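Local coordinates for protein vaginolysin (Gardnerella vaginalis, PDB 5IMY) that probably binds cholesterol in host membranes and acts as a toxin, as a member of the cholesterol-dependent cytolysin family, at residues 110-122 against 219-233. Residues are numbered along the deposited sequence; the frame is centred on the assembly and turned at random.
Sequences SANRAPITLSVDL and YTVSVDAPDSPADFF
Ser119 and Ser222 form an antiparallel hydrogen-bonded pair: Ser222 N to Ser119 O is 2.7 Å, Ser119 N to Ser222 O is 2.8 Å. The strand segments run antiparallel, and Leu118, Val120, Val221 and Val223 share one face, on which Leu118 meets Val142 and Val120 meets Leu149 of helix 139-158. On this face buried Ile116, with CG1 anti to the backbone N (chi1 -173°), brings CD1 within 3.6 Å of CG1 of the partly exposed Val223, and the same methyl meets Phe232 CE1. The pairing belongs to the large antiparallel sheet of the cytolysin region, in which 116-120 lies between 131-134 and 208-223. Beyond the strands, Phe232 O is gripped from opposite faces of its carbonyl plane by Arg113 NE (2.7 Å) and Ala114 N; Arg113 NH2 reaches the Phe232 ring at its edge, the guanidinium and ring planes 59° apart. The other sheet face, with Ser119 and Ser222, is less buried. Just past strand 116-120, on the solvent side, Asp121 OD1 takes the amide of Thr220 (2.7 Å to N, 175°) from above the carboxylate plane, while a water bridges Asp121 OD2 and Thr220 OG1. Near the opposite strand end, exposed Asp224 donates its N to Thr117 O (3.2 Å), while its OD2 lies beside the Thr117 methyl CG2.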
# COMPACT_ATOMS: atom_id res chain seq x y z
N SER A 110 -7.03 10.11 -54.86
CA SER A 110 -6.74 10.56 -56.22
C SER A 110 -7.91 11.40 -56.71
O SER A 110 -9.06 10.94 -56.71
CB SER A 110 -6.50 9.37 -57.14
OG SER A 110 -6.27 8.19 -56.39
N ALA A 111 -7.62 12.62 -57.13
CA ALA A 111 -8.65 13.52 -57.64
C ALA A 111 -7.96 14.68 -58.33
O ALA A 111 -6.80 14.98 -58.06
CB ALA A 111 -9.57 14.03 -56.52
N ASN A 112 -8.70 15.32 -59.23
CA ASN A 112 -8.17 16.50 -59.89
C ASN A 112 -8.08 17.64 -58.88
O ASN A 112 -9.11 18.10 -58.37
CB ASN A 112 -9.06 16.90 -61.07
CG ASN A 112 -9.23 15.77 -62.07
OD1 ASN A 112 -8.36 14.91 -62.21
ND2 ASN A 112 -10.35 15.78 -62.78
N ARG A 113 -6.87 18.08 -58.60
CA ARG A 113 -6.61 19.06 -57.55
C ARG A 113 -6.48 20.47 -58.13
O ARG A 113 -6.25 20.67 -59.32
CB ARG A 113 -5.33 18.70 -56.79
CG ARG A 113 -5.43 17.41 -55.99
CD ARG A 113 -6.37 17.57 -54.80
NE ARG A 113 -5.90 18.60 -53.87
CZ ARG A 113 -4.95 18.41 -52.96
NH1 ARG A 113 -4.37 17.22 -52.83
NH2 ARG A 113 -4.59 19.40 -52.16
N ALA A 114 -6.62 21.45 -57.25
CA ALA A 114 -6.39 22.84 -57.55
C ALA A 114 -5.05 23.29 -56.98
O ALA A 114 -4.49 22.63 -56.11
CB ALA A 114 -7.51 23.71 -56.96
N PRO A 115 -4.51 24.41 -57.45
CA PRO A 115 -3.29 24.93 -56.83
C PRO A 115 -3.49 25.18 -55.34
O PRO A 115 -4.61 25.39 -54.88
CB PRO A 115 -3.04 26.24 -57.59
CG PRO A 115 -3.70 26.05 -58.90
CD PRO A 115 -4.91 25.20 -58.63
N ILE A 116 -2.39 25.15 -54.60
CA ILE A 116 -2.43 25.32 -53.16
C ILE A 116 -1.20 26.13 -52.74
O ILE A 116 -0.13 26.01 -53.33
CB ILE A 116 -2.48 23.96 -52.42
CG1 ILE A 116 -2.68 24.16 -50.92
CG2 ILE A 116 -1.22 23.14 -52.70
CD1 ILE A 116 -3.38 22.99 -50.27
N THR A 117 -1.38 26.96 -51.72
CA THR A 117 -0.34 27.86 -51.24
C THR A 117 0.23 27.32 -49.93
O THR A 117 -0.51 27.08 -48.98
CB THR A 117 -0.87 29.28 -51.03
OG1 THR A 117 -1.33 29.80 -52.29
CG2 THR A 117 0.22 30.19 -50.47
N LEU A 118 1.55 27.15 -49.89
CA LEU A 118 2.26 26.72 -48.70
C LEU A 118 2.97 27.90 -48.06
O LEU A 118 3.29 28.89 -48.72
CB LEU A 118 3.28 25.63 -49.04
CG LEU A 118 2.77 24.51 -49.95
CD1 LEU A 118 3.87 23.49 -50.18
CD2 LEU A 118 1.54 23.85 -49.35
N SER A 119 3.22 27.78 -46.76
CA SER A 119 3.97 28.79 -46.03
C SER A 119 4.91 28.12 -45.05
O SER A 119 4.62 27.05 -44.51
CB SER A 119 3.04 29.75 -45.28
OG SER A 119 3.81 30.53 -44.39
N VAL A 120 6.04 28.78 -44.80
CA VAL A 120 7.05 28.31 -43.87
C VAL A 120 7.26 29.39 -42.82
O VAL A 120 7.31 30.58 -43.14
CB VAL A 120 8.37 27.96 -44.59
CG1 VAL A 120 9.00 29.21 -45.20
CG2 VAL A 120 9.33 27.27 -43.64
N ASP A 121 7.38 28.97 -41.56
CA ASP A 121 7.43 29.89 -40.43
C ASP A 121 8.85 30.25 -40.02
O ASP A 121 9.16 30.33 -38.83
CB ASP A 121 6.67 29.28 -39.26
CG ASP A 121 7.32 28.01 -38.74
OD1 ASP A 121 8.19 27.45 -39.44
OD2 ASP A 121 6.95 27.56 -37.63
N LEU A 122 9.74 30.50 -40.99
CA LEU A 122 11.13 30.80 -40.67
C LEU A 122 11.30 32.29 -40.37
O LEU A 122 10.66 33.13 -41.00
CB LEU A 122 12.04 30.40 -41.82
CG LEU A 122 12.27 28.89 -41.96
CD1 LEU A 122 12.90 28.56 -43.31
CD2 LEU A 122 13.14 28.38 -40.83
N TYR A 219 11.41 24.16 -38.20
CA TYR A 219 10.40 24.98 -38.86
C TYR A 219 9.25 24.09 -39.30
O TYR A 219 9.37 22.86 -39.35
CB TYR A 219 10.99 25.74 -40.05
CG TYR A 219 11.71 24.86 -41.05
CD1 TYR A 219 11.01 24.19 -42.05
CD2 TYR A 219 13.09 24.70 -41.00
CE1 TYR A 219 11.67 23.39 -42.96
CE2 TYR A 219 13.75 23.90 -41.90
CZ TYR A 219 13.04 23.25 -42.88
OH TYR A 219 13.69 22.44 -43.79
N THR A 220 8.14 24.73 -39.63
CA THR A 220 6.91 24.05 -40.02
C THR A 220 6.43 24.61 -41.34
O THR A 220 6.36 25.83 -41.52
CB THR A 220 5.83 24.21 -38.94
OG1 THR A 220 6.25 23.54 -37.74
CG2 THR A 220 4.50 23.63 -39.41
N VAL A 221 6.10 23.72 -42.27
CA VAL A 221 5.49 24.09 -43.54
C VAL A 221 3.99 23.88 -43.40
O VAL A 221 3.53 22.76 -43.12
CB VAL A 221 6.06 23.27 -44.71
CG1 VAL A 221 5.38 23.67 -46.02
CG2 VAL A 221 7.57 23.47 -44.81
N SER A 222 3.22 24.95 -43.60
CA SER A 222 1.79 24.94 -43.35
C SER A 222 1.02 25.27 -44.62
O SER A 222 1.55 25.86 -45.56
CB SER A 222 1.43 25.94 -42.24
OG SER A 222 0.03 26.14 -42.18
N VAL A 223 -0.25 24.87 -44.62
CA VAL A 223 -1.16 25.10 -45.73
C VAL A 223 -2.06 26.28 -45.38
O VAL A 223 -2.48 26.44 -44.22
CB VAL A 223 -1.99 23.84 -46.04
CG1 VAL A 223 -3.19 24.17 -46.92
CG2 VAL A 223 -1.11 22.79 -46.70
N ASP A 224 -2.38 27.10 -46.38
CA ASP A 224 -3.23 28.26 -46.17
C ASP A 224 -4.70 27.86 -46.12
O ASP A 224 -5.11 26.81 -46.63
CB ASP A 224 -3.00 29.29 -47.28
CG ASP A 224 -2.13 30.45 -46.83
OD1 ASP A 224 -2.23 30.86 -45.66
OD2 ASP A 224 -1.35 30.96 -47.66
N ALA A 225 -5.50 28.72 -45.49
CA ALA A 225 -6.94 28.54 -45.43
C ALA A 225 -7.50 28.34 -46.84
O ALA A 225 -7.30 29.21 -47.70
CB ALA A 225 -7.58 29.76 -44.77
N PRO A 226 -8.18 27.23 -47.11
CA PRO A 226 -8.73 27.01 -48.46
C PRO A 226 -9.95 27.84 -48.81
O PRO A 226 -10.53 27.62 -49.87
CB PRO A 226 -9.10 25.51 -48.43
CG PRO A 226 -8.37 24.94 -47.28
CD PRO A 226 -8.29 26.02 -46.28
N ASP A 227 -10.38 28.78 -47.96
CA ASP A 227 -11.54 29.61 -48.25
C ASP A 227 -12.82 28.78 -48.32
O ASP A 227 -13.76 29.03 -47.57
CB ASP A 227 -11.33 30.39 -49.56
CG ASP A 227 -12.43 31.40 -49.82
OD1 ASP A 227 -13.12 31.79 -48.86
OD2 ASP A 227 -12.59 31.81 -50.99
N SER A 228 -12.85 27.81 -49.23
CA SER A 228 -14.00 26.93 -49.39
C SER A 228 -13.53 25.49 -49.54
O SER A 228 -12.53 25.23 -50.22
CB SER A 228 -14.82 27.34 -50.62
OG SER A 228 -15.48 26.23 -51.21
N PRO A 229 -14.23 24.52 -48.92
CA PRO A 229 -13.79 23.12 -49.06
C PRO A 229 -13.87 22.62 -50.49
O PRO A 229 -13.04 21.80 -50.89
CB PRO A 229 -14.75 22.36 -48.13
CG PRO A 229 -15.92 23.24 -47.97
CD PRO A 229 -15.39 24.64 -48.02
N ALA A 230 -14.86 23.06 -51.26
CA ALA A 230 -14.77 22.88 -52.70
C ALA A 230 -13.54 23.62 -53.20
O ALA A 230 -13.14 24.65 -52.65
CB ALA A 230 -16.02 23.40 -53.41
N ASP A 231 -12.92 23.08 -54.25
CA ASP A 231 -11.53 23.40 -54.53
C ASP A 231 -10.69 22.81 -53.41
O ASP A 231 -11.21 22.45 -52.35
CB ASP A 231 -11.31 24.91 -54.67
CG ASP A 231 -10.57 25.51 -53.49
OD1 ASP A 231 -9.37 25.22 -53.33
OD2 ASP A 231 -11.19 26.28 -52.73
N PHE A 232 -9.38 22.77 -53.61
CA PHE A 232 -8.57 21.59 -53.32
C PHE A 232 -8.62 20.78 -54.61
O PHE A 232 -7.60 20.28 -55.08
CB PHE A 232 -9.07 20.71 -52.16
CG PHE A 232 -8.51 21.07 -50.81
CD1 PHE A 232 -7.15 20.96 -50.56
CD2 PHE A 232 -9.35 21.43 -49.77
CE1 PHE A 232 -6.63 21.26 -49.31
CE2 PHE A 232 -8.84 21.73 -48.52
CZ PHE A 232 -7.48 21.64 -48.29
N PHE A 233 -9.82 20.69 -55.17
CA PHE A 233 -10.12 19.94 -56.37
C PHE A 233 -10.30 20.87 -57.57
O PHE A 233 -10.36 22.10 -57.45
CB PHE A 233 -11.39 19.11 -56.17
CG PHE A 233 -11.47 18.43 -54.84
CD1 PHE A 233 -10.90 17.18 -54.66
CD2 PHE A 233 -12.13 19.02 -53.78
CE1 PHE A 233 -10.99 16.54 -53.44
CE2 PHE A 233 -12.22 18.39 -52.55
CZ PHE A 233 -11.65 17.14 -52.39
O HOH W 1 -5.40 22.16 -53.71
O HOH W 2 7.37 25.46 -36.22